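Local coordinates for protein disulphide isomerase (Xylella fastidiosa, PDB 3FK8) that probably acts as a thiol-disulphide isomerase of the thioredoxin family, making, breaking or reshuffling disulphide bonds in other proteins, at residues E10-A14 with W15-K19. Residues are numbered along the deposited sequence; the frame is centred on the assembly and turned at random. Where two conformers were deposited one is given.
Sequences EHADA and WTQVK
Asp-13 N-caps helix 14-28 of this thioredoxin-like domain, its carboxylate accepting a hydrogen bond from the backbone N of Thr-16. The short aspartate suits this place, since its carboxylate can reach the amides of the first turn, where its negative charge should also be favoured by the helix dipole. Thr-16 N reaches OD1 of Asp-13 at 3.2 Å, from well above the carboxylate plane. OG1 of Thr-16 lies 2.5 Å from the other oxygen, OD2 of Asp-13, so short that, with Thr-16 modelled in two conformers, the length is doubtful. A chi1 of 173° sets CG of Asp-13 beside its own carbonyl carbon, on the side where the chain enters the helix, and brings the carboxylate to Thr-16. A water donates to OD1 of Asp-13 and accepts from Trp-15 N, so another amide of the first turn is served.

Regular backbone bonds begin at once: Gln-17 N donates to Asp-13 O at 3.0 Å, and Val-18 N to Ala-14 O at 2.8 Å.

Small, buried Ala-14 touches Leu-80 of helix 78-83, while branched Val-18 packs on Leu-80 and on Val-67 and Ile-69 of strand 65-70. Trp-15 turns its indole away to Leu-80 and Ala-83, its NE1 bonded to Glu-79. The long, extended side chain of Gln-17 reaches back past the cap, where its amide oxygen OE1 touches the methyl CB of Ala-12 at 3.4 Å, a van der Waals contact.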
loop_
_atom_site.group_PDB
_atom_site.type_symbol
_atom_site.label_atom_id
_atom_site.label_comp_id
_atom_site.label_asym_id
_atom_site.label_seq_id
_atom_site.Cartn_x
_atom_site.Cartn_y
_atom_site.Cartn_z
ATOM N N GLU A 10 -13.406 0.306 -5.232
ATOM C CA GLU A 10 -14.088 1.504 -4.803
ATOM C C GLU A 10 -15.279 1.239 -3.869
ATOM O O GLU A 10 -15.769 2.159 -3.219
ATOM C CB GLU A 10 -14.500 2.318 -6.029
ATOM C CG GLU A 10 -13.255 2.660 -6.889
ATOM C CD GLU A 10 -13.482 3.549 -8.108
ATOM O OE1 GLU A 10 -14.567 4.154 -8.256
ATOM O OE2 GLU A 10 -12.540 3.648 -8.922
ATOM N N HIS A 11 -15.685 -0.028 -3.775
ATOM C CA HIS A 11 -16.816 -0.459 -2.966
ATOM C C HIS A 11 -16.416 -1.106 -1.663
ATOM O O HIS A 11 -17.305 -1.391 -0.834
ATOM C CB HIS A 11 -17.708 -1.429 -3.779
ATOM C CG HIS A 11 -18.184 -0.837 -5.055
ATOM N ND1 HIS A 11 -18.911 0.328 -5.084
ATOM C CD2 HIS A 11 -17.867 -1.128 -6.338
ATOM C CE1 HIS A 11 -19.118 0.674 -6.341
ATOM N NE2 HIS A 11 -18.488 -0.190 -7.120
ATOM N N ALA A 12 -15.105 -1.329 -1.466
ATOM C CA ALA A 12 -14.656 -2.029 -0.278
ATOM C C ALA A 12 -14.926 -1.225 0.999
ATOM O O ALA A 12 -14.884 0.016 1.012
ATOM C CB ALA A 12 -13.179 -2.353 -0.406
ATOM N N ASP A 13 -15.175 -1.956 2.084
ATOM C CA ASP A 13 -15.210 -1.427 3.436
ATOM C C ASP A 13 -13.753 -1.449 3.898
ATOM O O ASP A 13 -13.277 -2.457 4.403
ATOM C CB ASP A 13 -16.145 -2.314 4.298
ATOM C CG ASP A 13 -16.118 -1.963 5.767
ATOM O OD1 ASP A 13 -15.342 -1.054 6.215
ATOM O OD2 ASP A 13 -16.889 -2.666 6.510
ATOM N N ALA A 14 -13.041 -0.343 3.669
ATOM C CA ALA A 14 -11.612 -0.362 3.902
ATOM C C ALA A 14 -11.271 -0.593 5.387
ATOM O O ALA A 14 -10.302 -1.274 5.697
ATOM C CB ALA A 14 -11.003 0.944 3.387
ATOM N N TRP A 15 -12.023 -0.010 6.331
ATOM C CA TRP A 15 -11.720 -0.247 7.744
ATOM C C TRP A 15 -11.783 -1.726 8.124
ATOM O O TRP A 15 -10.925 -2.230 8.853
ATOM C CB TRP A 15 -12.669 0.511 8.671
ATOM C CG TRP A 15 -12.267 1.956 8.848
ATOM C CD1 TRP A 15 -12.789 3.041 8.206
ATOM C CD2 TRP A 15 -11.264 2.445 9.736
ATOM N NE1 TRP A 15 -12.156 4.183 8.635
ATOM C CE2 TRP A 15 -11.240 3.849 9.605
ATOM C CE3 TRP A 15 -10.386 1.826 10.641
ATOM C CZ2 TRP A 15 -10.340 4.667 10.347
ATOM C CZ3 TRP A 15 -9.467 2.649 11.367
ATOM C CH2 TRP A 15 -9.471 4.049 11.210
ATOM N N THR A 16 -12.813 -2.409 7.612
ATOM C CA THR A 16 -12.943 -3.852 7.854
ATOM C C THR A 16 -11.774 -4.598 7.256
ATOM O O THR A 16 -11.161 -5.434 7.941
ATOM C CB THR A 16 -14.270 -4.379 7.367
ATOM O OG1 THR A 16 -15.290 -3.713 8.102
ATOM C CG2 THR A 16 -14.405 -5.857 7.707
ATOM N N GLN A 17 -11.412 -4.235 6.019
ATOM C CA GLN A 17 -10.277 -4.873 5.341
ATOM C C GLN A 17 -8.973 -4.659 6.083
ATOM O O GLN A 17 -8.185 -5.593 6.208
ATOM C CB GLN A 17 -10.150 -4.453 3.887
ATOM C CG GLN A 17 -11.319 -4.998 3.071
ATOM C CD GLN A 17 -11.181 -4.824 1.586
ATOM O OE1 GLN A 17 -10.512 -3.901 1.125
ATOM N NE2 GLN A 17 -11.860 -5.691 0.805
ATOM N N VAL A 18 -8.752 -3.442 6.593
ATOM C CA VAL A 18 -7.526 -3.184 7.333
ATOM C C VAL A 18 -7.541 -3.981 8.651
ATOM O O VAL A 18 -6.558 -4.573 9.037
ATOM C CB VAL A 18 -7.370 -1.682 7.597
ATOM C CG1 VAL A 18 -6.258 -1.397 8.585
ATOM C CG2 VAL A 18 -7.097 -0.947 6.283
ATOM N N LYS A 19 -8.692 -4.018 9.325
ATOM C CA LYS A 19 -8.803 -4.770 10.573
ATOM C C LYS A 19 -8.446 -6.249 10.340
ATOM O O LYS A 19 -7.686 -6.856 11.116
ATOM C CB LYS A 19 -10.196 -4.611 11.202
ATOM C CG LYS A 19 -10.305 -5.145 12.624
ATOM C CD LYS A 19 -11.650 -4.721 13.261
ATOM C CE LYS A 19 -11.843 -5.398 14.603
ATOM N NZ LYS A 19 -13.190 -5.085 15.119
HETATM O O HOH W 1 -14.693 1.553 5.962
#